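Local coordinates for trans-4-hydroxy-L-proline dehydratase (Clostridioides difficile 70-100-2010, PDB 6VXC), which uses a glycyl radical to dehydrate trans-4-hydroxy-L-proline to (S)-1-pyrroline-5-carboxylate in the anaerobic breakdown of hydroxyproline, at residues A[179-184]-A[556-561]; A[386-391]-A[410-415]; A[433-438]-A[752-757]; A[478-483]-A[510-515]. All blocks are in the same frame, centred on the assembly; numbering follows the deposited sequence.

Contact 1 (A[179-184]-A[556-561]); sequences GHTVCG and KDYQRG
Gly179 and Thr181 face Tyr558 across two irregular loops whose backbones stay well separated, the closest alpha carbons being Gly179 CA and Gln559 CA at 8.9 Å; the positive phi of Gly179 (51°) suits a glycine. Tyr558 spans the gap. Its CG is anti to the backbone N (chi1 172°), which sends the ring straight at the other loop; the two side chains approach from opposite directions, Tyr558 OH ending a tight 3.1 Å from Thr181 CB. Threonine suits the place as a short side chain that sets a hydroxyl beside the phenol, Thr181 OG1 lying 3.2 Å from Tyr558 OH. Two waters join the same phenol oxygen to backbone carbonyls: one donates to Gly179 O at 2.6 Å, the other donates to His180 O and lies in the plane of the Tyr558 ring, at its edge, 2.6 Å from Tyr558 OH. A third water accepts from Gly179 N and from Gln559 NE2, while an Asx turn, Gln559 N to Asp557 OD2 at 2.9 Å, shapes the tyrosine's loop. His180 itself turns away and hydrogen-bonds Glu456, probably the proton acceptor. The chemistry is thus mostly water-mediated: a buried phenol and ordered waters satisfy backbone polar groups in the loop that carries this active-site neighbour.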
loop_
_atom_site.group_PDB
_atom_site.type_symbol
_atom_site.label_atom_id
_atom_site.label_comp_id
_atom_site.label_asym_id
_atom_site.label_seq_id
_atom_site.Cartn_x
_atom_site.Cartn_y
_atom_site.Cartn_z
ATOM N N GLY A 179 -1.718 8.134 -6.034
ATOM C CA GLY A 179 -1.334 8.180 -4.637
ATOM C C GLY A 179 -0.026 7.468 -4.402
ATOM O O GLY A 179 0.976 7.719 -5.074
ATOM N N HIS A 180 -0.031 6.573 -3.423
ATOM C CA HIS A 180 1.121 5.745 -3.100
ATOM C C HIS A 180 2.345 6.600 -2.781
ATOM O O HIS A 180 3.427 6.373 -3.317
ATOM C CB HIS A 180 1.438 4.765 -4.233
ATOM C CG HIS A 180 2.297 3.624 -3.797
ATOM N ND1 HIS A 180 3.673 3.687 -3.795
ATOM C CD2 HIS A 180 1.977 2.397 -3.325
ATOM C CE1 HIS A 180 4.164 2.548 -3.342
ATOM N NE2 HIS A 180 3.156 1.748 -3.049
ATOM N N THR A 181 2.187 7.563 -1.870
ATOM C CA THR A 181 3.276 8.501 -1.601
ATOM C C THR A 181 3.382 8.804 -0.098
ATOM O O THR A 181 2.502 8.464 0.697
ATOM C CB THR A 181 3.105 9.784 -2.441
ATOM O OG1 THR A 181 4.334 10.517 -2.450
ATOM C CG2 THR A 181 2.018 10.665 -1.880
ATOM N N VAL A 182 4.490 9.443 0.288
ATOM C CA VAL A 182 4.898 9.588 1.688
ATOM C C VAL A 182 5.352 11.021 1.923
ATOM O O VAL A 182 6.040 11.614 1.089
ATOM C CB VAL A 182 6.018 8.581 2.054
ATOM C CG1 VAL A 182 6.507 8.743 3.527
ATOM C CG2 VAL A 182 5.529 7.147 1.819
ATOM N N CYS A 183 4.991 11.563 3.075
ATOM C CA CYS A 183 5.341 12.933 3.414
ATOM C C CYS A 183 6.844 13.067 3.643
ATOM O O CYS A 183 7.483 12.177 4.205
ATOM C CB CYS A 183 4.578 13.353 4.672
ATOM S SG CYS A 183 4.543 15.113 5.000
ATOM N N GLY A 184 7.409 14.169 3.181
ATOM C CA GLY A 184 8.775 14.550 3.502
ATOM C C GLY A 184 8.837 15.420 4.742
ATOM O O GLY A 184 7.995 15.322 5.639
ATOM N N LYS A 556 5.122 22.443 -11.857
ATOM C CA LYS A 556 4.567 21.243 -12.465
ATOM C C LYS A 556 3.888 20.386 -11.403
ATOM O O LYS A 556 4.485 20.065 -10.368
ATOM C CB LYS A 556 5.653 20.440 -13.181
ATOM C CG LYS A 556 5.096 19.253 -13.946
ATOM C CD LYS A 556 6.188 18.402 -14.568
ATOM C CE LYS A 556 6.816 19.069 -15.773
ATOM N NZ LYS A 556 7.628 18.072 -16.544
ATOM N N ASP A 557 2.636 20.030 -11.675
ATOM C CA ASP A 557 1.828 19.276 -10.732
ATOM C C ASP A 557 2.425 17.881 -10.482
ATOM O O ASP A 557 2.999 17.248 -11.375
ATOM C CB ASP A 557 0.403 19.160 -11.263
ATOM C CG ASP A 557 -0.552 18.567 -10.250
ATOM O OD1 ASP A 557 -0.986 19.301 -9.341
ATOM O OD2 ASP A 557 -0.841 17.355 -10.347
ATOM N N TYR A 558 2.257 17.400 -9.252
ATOM C CA TYR A 558 2.750 16.074 -8.876
ATOM C C TYR A 558 2.207 14.987 -9.796
ATOM O O TYR A 558 2.923 14.040 -10.135
ATOM C CB TYR A 558 2.377 15.795 -7.414
ATOM C CG TYR A 558 2.652 14.395 -6.910
ATOM C CD1 TYR A 558 3.887 14.054 -6.395
ATOM C CD2 TYR A 558 1.645 13.438 -6.890
ATOM C CE1 TYR A 558 4.131 12.774 -5.912
ATOM C CE2 TYR A 558 1.876 12.170 -6.415
ATOM C CZ TYR A 558 3.112 11.842 -5.930
ATOM O OH TYR A 558 3.304 10.570 -5.466
ATOM N N GLN A 559 0.952 15.115 -10.227
ATOM C CA GLN A 559 0.341 14.083 -11.058
ATOM C C GLN A 559 0.842 14.094 -12.499
ATOM O O GLN A 559 0.455 13.219 -13.268
ATOM C CB GLN A 559 -1.180 14.215 -11.041
ATOM C CG GLN A 559 -1.940 12.888 -11.069
ATOM C CD GLN A 559 -2.009 12.215 -9.701
ATOM O OE1 GLN A 559 -1.059 11.570 -9.267
ATOM N NE2 GLN A 559 -3.142 12.370 -9.016
ATOM N N ARG A 560 1.699 15.029 -12.895
ATOM C CA ARG A 560 2.220 14.955 -14.254
ATOM C C ARG A 560 3.734 15.106 -14.294
ATOM O O ARG A 560 4.287 15.521 -15.312
ATOM C CB ARG A 560 1.547 15.975 -15.179
ATOM C CG ARG A 560 1.864 17.446 -14.930
ATOM C CD ARG A 560 1.100 18.354 -15.920
ATOM N NE ARG A 560 1.441 19.763 -15.742
ATOM C CZ ARG A 560 2.440 20.381 -16.363
ATOM N NH1 ARG A 560 3.206 19.722 -17.220
ATOM N NH2 ARG A 560 2.669 21.669 -16.132
ATOM N N GLY A 561 4.422 14.748 -13.210
ATOM C CA GLY A 561 5.864 14.659 -13.217
ATOM C C GLY A 561 6.614 15.714 -12.430
ATOM O O GLY A 561 7.825 15.835 -12.611
HETATM O O HOH W 1 -2.280 10.847 -6.754
HETATM O O HOH W 2 1.479 9.206 -7.151
HETATM O O HOH W 3 4.222 8.205 -4.999
#

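Contact 2 (A[386-391]-A[410-415]); sequences VMDEMK and LKRACE
Asp388 and Arg412 both set CG anti to the backbone N, and the arginine then bends at chi2 (74°), bringing its guanidinium across to the aspartate at about a right angle. The result is an interhelical salt bridge on the outer layer of the alpha/beta barrel characteristic of glycyl radical enzymes. Helices 378-390 and 407-418 are the connections of two successive beta-alpha-beta units, through the parallel strands 362-366, 396-401 and 426-428, and both lean on strand 396-401: Met387 touches Ser397 and Ala413 touches Val399. Between the two segments the helices meet through this one pair of side chains, with Asp388 CA and Glu415 CA still 9.3 Å apart. A short acid on one side and a long base on the other suit such a gap, and a charged pair suits a partly exposed place.

The grip is end-on, yet both nitrogens close on a single oxygen. Asp388 OD2 lies in the guanidinium plane, but the carboxylate is turned 61° from that plane, and its second oxygen, OD1, pairs with Lys419 instead. Arg412 NH2 has another partner in Asp385. The basic groups around Asp388 probably favour its ionised form. Glu415, one helical turn after Arg412, adds a long salt bridge from OE1 to Arg412 NH1, at 3.6 Å. Of the two bonds to Asp388 OD2, that from Arg412 NH2 is shorter and straighter, 2.9 Å with an N-H...O angle of 153°, against 3.1 Å from Arg412 NH1.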
loop_
_atom_site.group_PDB
_atom_site.type_symbol
_atom_site.label_atom_id
_atom_site.label_comp_id
_atom_site.label_asym_id
_atom_site.label_seq_id
_atom_site.Cartn_x
_atom_site.Cartn_y
_atom_site.Cartn_z
ATOM N N VAL A 386 3.960 2.695 21.810
ATOM C CA VAL A 386 2.553 2.951 21.502
ATOM C C VAL A 386 1.992 1.879 20.559
ATOM O O VAL A 386 0.834 1.466 20.705
ATOM C CB VAL A 386 2.292 4.383 20.968
ATOM C CG1 VAL A 386 3.480 5.325 21.125
ATOM C CG2 VAL A 386 1.689 4.393 19.567
ATOM N N MET A 387 2.780 1.395 19.588
ATOM C CA MET A 387 2.212 0.369 18.711
ATOM C C MET A 387 1.940 -0.916 19.492
ATOM O O MET A 387 0.900 -1.561 19.296
ATOM C CB MET A 387 3.118 0.111 17.497
ATOM C CG MET A 387 4.401 -0.642 17.774
ATOM S SD MET A 387 5.288 -1.172 16.286
ATOM C CE MET A 387 4.157 -2.421 15.651
ATOM N N ASP A 388 2.831 -1.250 20.429
ATOM C CA ASP A 388 2.649 -2.397 21.315
ATOM C C ASP A 388 1.377 -2.243 22.147
ATOM O O ASP A 388 0.496 -3.109 22.131
ATOM C CB ASP A 388 3.894 -2.498 22.201
ATOM C CG ASP A 388 4.029 -3.807 22.955
ATOM O OD1 ASP A 388 3.312 -4.790 22.666
ATOM O OD2 ASP A 388 4.914 -3.839 23.847
ATOM N N GLU A 389 1.234 -1.106 22.831
ATOM C CA GLU A 389 0.064 -0.895 23.679
ATOM C C GLU A 389 -1.229 -0.850 22.865
ATOM O O GLU A 389 -2.214 -1.504 23.215
ATOM C CB GLU A 389 0.216 0.398 24.481
ATOM C CG GLU A 389 -1.019 0.716 25.344
ATOM C CD GLU A 389 -1.200 -0.267 26.499
ATOM O OE1 GLU A 389 -0.179 -0.682 27.080
ATOM O OE2 GLU A 389 -2.350 -0.629 26.808
ATOM N N MET A 390 -1.252 -0.072 21.779
ATOM C CA MET A 390 -2.520 0.192 21.091
ATOM C C MET A 390 -3.052 -1.022 20.322
ATOM O O MET A 390 -4.272 -1.198 20.220
ATOM C CB MET A 390 -2.362 1.382 20.144
ATOM C CG MET A 390 -2.023 2.706 20.860
ATOM S SD MET A 390 -3.124 3.121 22.234
ATOM C CE MET A 390 -4.554 3.723 21.363
ATOM N N LYS A 391 -2.173 -1.856 19.782
ATOM C CA LYS A 391 -2.543 -3.036 19.003
ATOM C C LYS A 391 -3.659 -2.720 17.991
ATOM O O LYS A 391 -4.711 -3.356 17.954
ATOM C CB LYS A 391 -2.935 -4.187 19.933
ATOM C CG LYS A 391 -2.941 -5.562 19.247
ATOM C CD LYS A 391 -3.337 -6.720 20.179
ATOM C CE LYS A 391 -3.391 -8.035 19.401
ATOM N NZ LYS A 391 -3.550 -9.254 20.254
ATOM N N LEU A 410 16.304 -3.772 17.730
ATOM C CA LEU A 410 15.813 -4.920 16.981
ATOM C C LEU A 410 15.074 -5.907 17.886
ATOM O O LEU A 410 14.004 -6.413 17.527
ATOM C CB LEU A 410 16.983 -5.603 16.266
ATOM C CG LEU A 410 16.702 -6.962 15.626
ATOM C CD1 LEU A 410 15.588 -6.883 14.570
ATOM C CD2 LEU A 410 17.996 -7.576 15.057
ATOM N N LYS A 411 15.629 -6.193 19.071
ATOM C CA LYS A 411 15.009 -7.193 19.935
ATOM C C LYS A 411 13.668 -6.711 20.474
ATOM O O LYS A 411 12.734 -7.503 20.621
ATOM C CB LYS A 411 15.958 -7.583 21.070
ATOM C CG LYS A 411 17.121 -8.468 20.584
ATOM C CD LYS A 411 18.027 -8.924 21.721
ATOM C CE LYS A 411 17.316 -9.897 22.658
ATOM N NZ LYS A 411 18.283 -10.509 23.628
ATOM N N ARG A 412 13.550 -5.419 20.771
ATOM C CA ARG A 412 12.258 -4.875 21.167
ATOM C C ARG A 412 11.228 -5.045 20.051
ATOM O O ARG A 412 10.061 -5.365 20.315
ATOM C CB ARG A 412 12.413 -3.406 21.552
ATOM C CG ARG A 412 11.133 -2.715 21.913
ATOM C CD ARG A 412 10.623 -3.140 23.278
ATOM N NE ARG A 412 9.461 -2.344 23.663
ATOM C CZ ARG A 412 8.228 -2.822 23.724
ATOM N NH1 ARG A 412 8.015 -4.102 23.444
ATOM N NH2 ARG A 412 7.217 -2.033 24.063
ATOM N N ALA A 413 11.641 -4.812 18.798
ATOM C CA ALA A 413 10.745 -5.063 17.669
ATOM C C ALA A 413 10.375 -6.540 17.579
ATOM O O ALA A 413 9.209 -6.883 17.355
ATOM C CB ALA A 413 11.392 -4.595 16.363
ATOM N N CYS A 414 11.349 -7.434 17.771
ATOM C CA CYS A 414 11.020 -8.857 17.775
ATOM C C CYS A 414 10.088 -9.222 18.925
ATOM O O CYS A 414 9.226 -10.092 18.763
ATOM C CB CYS A 414 12.286 -9.699 17.829
ATOM S SG CYS A 414 13.284 -9.616 16.344
ATOM N N GLU A 415 10.246 -8.582 20.093
ATOM C CA GLU A 415 9.313 -8.824 21.192
ATOM C C GLU A 415 7.879 -8.576 20.764
ATOM O O GLU A 415 6.978 -9.349 21.103
ATOM C CB GLU A 415 9.610 -7.918 22.381
ATOM C CG GLU A 415 10.698 -8.328 23.295
ATOM C CD GLU A 415 10.791 -7.363 24.471
ATOM O OE1 GLU A 415 9.721 -6.914 24.952
ATOM O OE2 GLU A 415 11.930 -7.033 24.874
#

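Contact 3 (A[433-438]-A[752-757]); sequences VQELME and DGHHIQ
The carboxylate of Glu435 meets the imidazole of His754 at its ND1-CE1 edge, not over a face, the two planes being 38° apart. Glu435 OE2 takes the N-H of His754 ND1 on its syn lone pair, on the side of the other carboxylate oxygen, at 2.7 Å. The bond is short but bent, 140° at the hydrogen, with OE2 tilted 25° from the ring plane. Glu435 OE1 reaches round the same edge to 3.2 Å from His754 CE1, and it also hydrogen-bonds Thr457 OG1. At the other end of the ring, His754 NE2 bonds to Val455 O. With both nitrogens held, the rotation of the imidazole is fixed, a task for which histidine, with a polar atom on each side of a small ring, is well suited. The extended Glu435 side chain is long enough to reach from its helix into this buried site.

Val455 and Thr457 flank Glu456, the probable proton acceptor, where strand 456-458 begins just after Cys454, the probable radical cysteine. Through these bonds the pair probably helps to position the segment that carries Glu456, whose side chain is about 7 Å from that of His754. Nearer the surface, a water donates to Asp752 OD1 at 2.9 Å and weakly to Gln434 OE1. Asp752, with positive phi, is the C-prime residue of the Schellman motif ending helix 734-750.

His754 follows at the entrance to strand 755-759, which runs antiparallel to strand 426-428 and parallel to strand 724-726. Helix 429-438 continues directly from strand 426-428, and its Val433 and Leu436 rest on helix 443-446.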
loop_
_atom_site.group_PDB
_atom_site.type_symbol
_atom_site.label_atom_id
_atom_site.label_comp_id
_atom_site.label_asym_id
_atom_site.label_seq_id
_atom_site.Cartn_x
_atom_site.Cartn_y
_atom_site.Cartn_z
ATOM N N VAL A 433 18.477 1.771 0.667
ATOM C CA VAL A 433 19.330 2.836 0.151
ATOM C C VAL A 433 19.919 2.452 -1.198
ATOM O O VAL A 433 19.938 3.261 -2.135
ATOM C CB VAL A 433 20.427 3.198 1.161
ATOM C CG1 VAL A 433 21.494 4.067 0.488
ATOM C CG2 VAL A 433 19.809 3.939 2.321
ATOM N N GLN A 434 20.400 1.213 -1.319
ATOM C CA GLN A 434 20.993 0.765 -2.573
ATOM C C GLN A 434 19.947 0.623 -3.680
ATOM O O GLN A 434 20.220 0.967 -4.839
ATOM C CB GLN A 434 21.764 -0.535 -2.329
ATOM C CG GLN A 434 23.141 -0.290 -1.706
ATOM C CD GLN A 434 23.862 -1.568 -1.300
ATOM O OE1 GLN A 434 23.247 -2.514 -0.822
ATOM N NE2 GLN A 434 25.145 -1.640 -1.607
ATOM N N GLU A 435 18.743 0.151 -3.340
ATOM C CA GLU A 435 17.656 0.123 -4.313
ATOM C C GLU A 435 17.400 1.520 -4.870
ATOM O O GLU A 435 17.276 1.709 -6.088
ATOM C CB GLU A 435 16.387 -0.442 -3.668
ATOM C CG GLU A 435 16.423 -1.958 -3.360
ATOM C CD GLU A 435 15.441 -2.324 -2.261
ATOM O OE1 GLU A 435 14.485 -1.545 -2.052
ATOM O OE2 GLU A 435 15.636 -3.362 -1.582
ATOM N N LEU A 436 17.329 2.512 -3.983
ATOM C CA LEU A 436 17.094 3.884 -4.413
ATOM C C LEU A 436 18.218 4.383 -5.304
ATOM O O LEU A 436 17.970 5.017 -6.333
ATOM C CB LEU A 436 16.907 4.779 -3.181
ATOM C CG LEU A 436 15.595 4.530 -2.441
ATOM C CD1 LEU A 436 15.600 5.146 -1.039
ATOM C CD2 LEU A 436 14.430 5.090 -3.252
ATOM N N MET A 437 19.464 4.126 -4.913
ATOM C CA MET A 437 20.585 4.600 -5.715
ATOM C C MET A 437 20.658 3.878 -7.053
ATOM O O MET A 437 20.989 4.489 -8.071
ATOM C CB MET A 437 21.899 4.459 -4.946
ATOM C CG MET A 437 21.993 5.392 -3.733
ATOM S SD MET A 437 23.619 5.247 -2.975
ATOM C CE MET A 437 24.606 6.210 -4.040
ATOM N N GLU A 438 20.335 2.585 -7.079
ATOM C CA GLU A 438 20.287 1.889 -8.361
ATOM C C GLU A 438 19.282 2.539 -9.312
ATOM O O GLU A 438 19.511 2.580 -10.523
ATOM C CB GLU A 438 19.952 0.418 -8.140
ATOM C CG GLU A 438 19.661 -0.371 -9.403
ATOM C CD GLU A 438 20.879 -0.613 -10.283
ATOM O OE1 GLU A 438 20.729 -1.318 -11.300
ATOM O OE2 GLU A 438 21.985 -0.154 -9.944
ATOM N N ASP A 752 21.464 -9.114 1.973
ATOM C CA ASP A 752 20.780 -8.062 1.215
ATOM C C ASP A 752 19.325 -8.386 0.888
ATOM O O ASP A 752 18.770 -7.830 -0.052
ATOM C CB ASP A 752 21.563 -7.724 -0.060
ATOM C CG ASP A 752 22.890 -7.054 0.246
ATOM O OD1 ASP A 752 22.951 -6.330 1.261
ATOM O OD2 ASP A 752 23.873 -7.296 -0.472
ATOM N N GLY A 753 18.689 -9.252 1.668
ATOM C CA GLY A 753 17.249 -9.384 1.587
ATOM C C GLY A 753 16.569 -8.081 1.960
ATOM O O GLY A 753 17.103 -7.277 2.705
ATOM N N HIS A 754 15.398 -7.854 1.375
ATOM C CA HIS A 754 14.701 -6.579 1.481
ATOM C C HIS A 754 13.797 -6.481 2.709
ATOM O O HIS A 754 13.764 -5.442 3.378
ATOM C CB HIS A 754 13.874 -6.351 0.207
ATOM C CG HIS A 754 13.035 -5.121 0.251
ATOM N ND1 HIS A 754 13.544 -3.862 0.047
ATOM C CD2 HIS A 754 11.716 -4.957 0.501
ATOM C CE1 HIS A 754 12.571 -2.973 0.145
ATOM N NE2 HIS A 754 11.452 -3.612 0.430
ATOM N N HIS A 755 13.044 -7.539 3.003
ATOM C CA HIS A 755 11.929 -7.463 3.931
ATOM C C HIS A 755 11.615 -8.847 4.479
ATOM O O HIS A 755 11.718 -9.843 3.764
ATOM C CB HIS A 755 10.692 -6.892 3.228
ATOM C CG HIS A 755 9.396 -7.278 3.867
ATOM N ND1 HIS A 755 8.709 -8.429 3.541
ATOM C CD2 HIS A 755 8.661 -6.657 4.817
ATOM C CE1 HIS A 755 7.600 -8.494 4.255
ATOM N NE2 HIS A 755 7.547 -7.429 5.038
ATOM N N ILE A 756 11.188 -8.893 5.740
ATOM C CA ILE A 756 10.627 -10.107 6.316
ATOM C C ILE A 756 9.637 -9.706 7.403
ATOM O O ILE A 756 9.825 -8.703 8.101
ATOM C CB ILE A 756 11.749 -11.054 6.831
ATOM C CG1 ILE A 756 11.219 -12.464 7.141
ATOM C CG2 ILE A 756 12.482 -10.478 8.037
ATOM C CD1 ILE A 756 12.337 -13.469 7.322
ATOM N N GLN A 757 8.577 -10.505 7.546
ATOM C CA GLN A 757 7.563 -10.283 8.570
ATOM C C GLN A 757 7.033 -11.645 9.020
ATOM O O GLN A 757 7.051 -12.605 8.251
ATOM C CB GLN A 757 6.428 -9.412 8.046
ATOM C CG GLN A 757 5.661 -10.050 6.907
ATOM C CD GLN A 757 4.758 -9.060 6.182
ATOM O OE1 GLN A 757 5.021 -7.853 6.171
ATOM N NE2 GLN A 757 3.660 -9.558 5.620
HETATM O O HOH W 4 25.332 -4.708 0.820
#

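Contact 4 (A[478-483]-A[510-515]); sequences ELTLNN and FEAFKK
Thr480 and Phe513 cross obliquely at the close approach of helices 473-481 and 506-538, where Thr480 CA and Phe513 CA are only 5.5 Å apart. The threonine points at the other helix with its two branches spread. Its methyl, anti to the backbone N, settles against Ala512, with Thr480 CG2 3.8 Å from Ala512 CB and 3.6 Å from Phe513 N. The hydroxyl lies beside its own backbone N (chi1 -55°) and comes up to the root of the phenylalanine, Thr480 OG1 standing 3.4 Å from Phe513 CA. Relative to the Phe513 ring, OG1 sits at the edge near the plane, 4.0 Å from Phe513 CD1; the ring goes past the threonine and does not stack on it.

No hydrogen bond joins the two segments. The buried hydroxyl is satisfied within its own helix by Ile476 O, one turn back, so it can lie against the other helix without needing a partner there. Leu509 and Gln516 also touch Thr480, and with Ala512 and Phe513 they frame a four-residue hole for it: knobs-into-holes packing. Alanine at one corner suits the short separation, since a single methyl keeps the helices close.

Just beyond, the first helix ends. Asn482 ND2 bonds to Glu478 O at 3.0 Å in an almost straight bond (175°), and Asn483, with positive phi, is the C-prime residue of a Schellman motif.

Around this crossing, Leu479 rests on Met520 further along helix 506-538. Phe513 and Leu481 reach helix 575-591 at Ile578 and Ile585, while Phe510 packs between that helix and helix 630-647.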
loop_
_atom_site.group_PDB
_atom_site.type_symbol
_atom_site.label_atom_id
_atom_site.label_comp_id
_atom_site.label_asym_id
_atom_site.label_seq_id
_atom_site.Cartn_x
_atom_site.Cartn_y
_atom_site.Cartn_z
ATOM N N GLU A 478 0.476 -20.587 -17.762
ATOM C CA GLU A 478 -0.696 -21.335 -18.199
ATOM C C GLU A 478 -1.030 -21.030 -19.653
ATOM O O GLU A 478 -1.218 -21.951 -20.456
ATOM C CB GLU A 478 -1.892 -21.025 -17.294
ATOM C CG GLU A 478 -3.162 -21.824 -17.611
ATOM C CD GLU A 478 -4.275 -21.589 -16.589
ATOM O OE1 GLU A 478 -4.819 -20.472 -16.531
ATOM O OE2 GLU A 478 -4.597 -22.527 -15.831
ATOM N N LEU A 479 -1.017 -19.747 -20.028
ATOM C CA LEU A 479 -1.237 -19.382 -21.425
ATOM C C LEU A 479 -0.194 -20.025 -22.324
ATOM O O LEU A 479 -0.534 -20.544 -23.388
ATOM C CB LEU A 479 -1.212 -17.856 -21.601
ATOM C CG LEU A 479 -2.274 -16.951 -20.957
ATOM C CD1 LEU A 479 -2.080 -15.501 -21.426
ATOM C CD2 LEU A 479 -3.694 -17.428 -21.238
ATOM N N THR A 480 1.076 -19.998 -21.906
ATOM C CA THR A 480 2.150 -20.640 -22.665
ATOM C C THR A 480 1.848 -22.111 -22.919
ATOM O O THR A 480 2.061 -22.615 -24.026
ATOM C CB THR A 480 3.487 -20.509 -21.916
ATOM O OG1 THR A 480 3.754 -19.139 -21.621
ATOM C CG2 THR A 480 4.656 -21.094 -22.737
ATOM N N LEU A 481 1.425 -22.835 -21.878
ATOM C CA LEU A 481 1.138 -24.258 -22.005
ATOM C C LEU A 481 -0.121 -24.541 -22.819
ATOM O O LEU A 481 -0.371 -25.701 -23.146
ATOM C CB LEU A 481 1.037 -24.904 -20.619
ATOM C CG LEU A 481 2.328 -24.861 -19.788
ATOM C CD1 LEU A 481 2.110 -25.431 -18.399
ATOM C CD2 LEU A 481 3.433 -25.607 -20.484
ATOM N N ASN A 482 -0.913 -23.515 -23.144
ATOM C CA ASN A 482 -2.136 -23.649 -23.924
ATOM C C ASN A 482 -2.088 -22.833 -25.218
ATOM O O ASN A 482 -3.134 -22.560 -25.808
ATOM C CB ASN A 482 -3.342 -23.243 -23.076
ATOM C CG ASN A 482 -3.710 -24.296 -22.026
ATOM O OD1 ASN A 482 -4.488 -25.205 -22.299
ATOM N ND2 ASN A 482 -3.137 -24.180 -20.830
ATOM N N ASN A 483 -0.894 -22.454 -25.675
ATOM C CA ASN A 483 -0.720 -21.763 -26.953
ATOM C C ASN A 483 -1.540 -20.475 -26.998
ATOM O O ASN A 483 -2.174 -20.149 -28.002
ATOM C CB ASN A 483 -1.073 -22.699 -28.113
ATOM C CG ASN A 483 -0.523 -22.242 -29.453
ATOM O OD1 ASN A 483 0.414 -21.447 -29.539
ATOM N ND2 ASN A 483 -1.061 -22.822 -30.516
ATOM N N PHE A 510 10.905 -22.213 -22.217
ATOM C CA PHE A 510 11.126 -20.962 -21.499
ATOM C C PHE A 510 11.118 -19.763 -22.439
ATOM O O PHE A 510 10.678 -18.683 -22.048
ATOM C CB PHE A 510 12.434 -20.999 -20.714
ATOM C CG PHE A 510 12.594 -19.838 -19.743
ATOM C CD1 PHE A 510 11.679 -19.640 -18.715
ATOM C CD2 PHE A 510 13.665 -18.961 -19.857
ATOM C CE1 PHE A 510 11.817 -18.567 -17.814
ATOM C CE2 PHE A 510 13.811 -17.899 -18.964
ATOM C CZ PHE A 510 12.885 -17.705 -17.943
ATOM N N GLU A 511 11.607 -19.933 -23.667
ATOM C CA GLU A 511 11.514 -18.868 -24.662
ATOM C C GLU A 511 10.064 -18.548 -25.001
ATOM O O GLU A 511 9.700 -17.379 -25.128
ATOM C CB GLU A 511 12.288 -19.266 -25.919
ATOM C CG GLU A 511 11.929 -18.458 -27.159
ATOM C CD GLU A 511 12.514 -19.072 -28.441
ATOM O OE1 GLU A 511 13.730 -18.904 -28.677
ATOM O OE2 GLU A 511 11.768 -19.748 -29.197
ATOM N N ALA A 512 9.223 -19.574 -25.151
ATOM C CA ALA A 512 7.800 -19.345 -25.387
ATOM C C ALA A 512 7.157 -18.592 -24.225
ATOM O O ALA A 512 6.354 -17.675 -24.435
ATOM C CB ALA A 512 7.081 -20.682 -25.617
ATOM N N PHE A 513 7.501 -18.966 -22.991
ATOM C CA PHE A 513 7.007 -18.231 -21.829
ATOM C C PHE A 513 7.421 -16.767 -21.878
ATOM O O PHE A 513 6.613 -15.876 -21.594
ATOM C CB PHE A 513 7.528 -18.870 -20.542
ATOM C CG PHE A 513 7.388 -17.993 -19.315
ATOM C CD1 PHE A 513 6.171 -17.872 -18.670
ATOM C CD2 PHE A 513 8.477 -17.280 -18.833
ATOM C CE1 PHE A 513 6.039 -17.064 -17.544
ATOM C CE2 PHE A 513 8.359 -16.459 -17.718
ATOM C CZ PHE A 513 7.137 -16.346 -17.071
ATOM N N LYS A 514 8.689 -16.506 -22.208
ATOM C CA LYS A 514 9.164 -15.131 -22.283
ATOM C C LYS A 514 8.430 -14.340 -23.361
ATOM O O LYS A 514 8.158 -13.145 -23.178
ATOM C CB LYS A 514 10.674 -15.119 -22.515
ATOM C CG LYS A 514 11.471 -15.546 -21.275
ATOM C CD LYS A 514 12.942 -15.144 -21.376
ATOM C CE LYS A 514 13.709 -15.990 -22.394
ATOM N NZ LYS A 514 15.185 -15.710 -22.438
ATOM N N LYS A 515 8.047 -14.995 -24.460
ATOM C CA LYS A 515 7.255 -14.304 -25.475
ATOM C C LYS A 515 5.851 -13.996 -24.970
ATOM O O LYS A 515 5.331 -12.905 -25.222
ATOM C CB LYS A 515 7.169 -15.124 -26.761
ATOM C CG LYS A 515 8.459 -15.236 -27.546
ATOM C CD LYS A 515 8.160 -15.965 -28.853
ATOM C CE LYS A 515 9.402 -16.484 -29.531
ATOM N NZ LYS A 515 8.994 -17.250 -30.743
#

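Contact 2 is a surface ion pair; contacts 1 and 4 are buried and contact 3 partly so, and of these only contact 4 is mainly apolar, joining two helices by close van der Waals packing. Contacts 1 and 3, whose segments alternate along the chain, both come near Glu456: contact 1 through loops and ordered water, contact 3 through a direct histidine-carboxylate bond linking the pyruvate formate lyase-like region to the glycine radical region. Contacts 2 and 3 border the same sheet: the helices of contact 2 connect its parallel strands, and contact 3 includes the start of strand 755-759. Contact 4, like contact 2 away from the annotated sites, is farthest from the chain centre, about 31 Å from centre to centre.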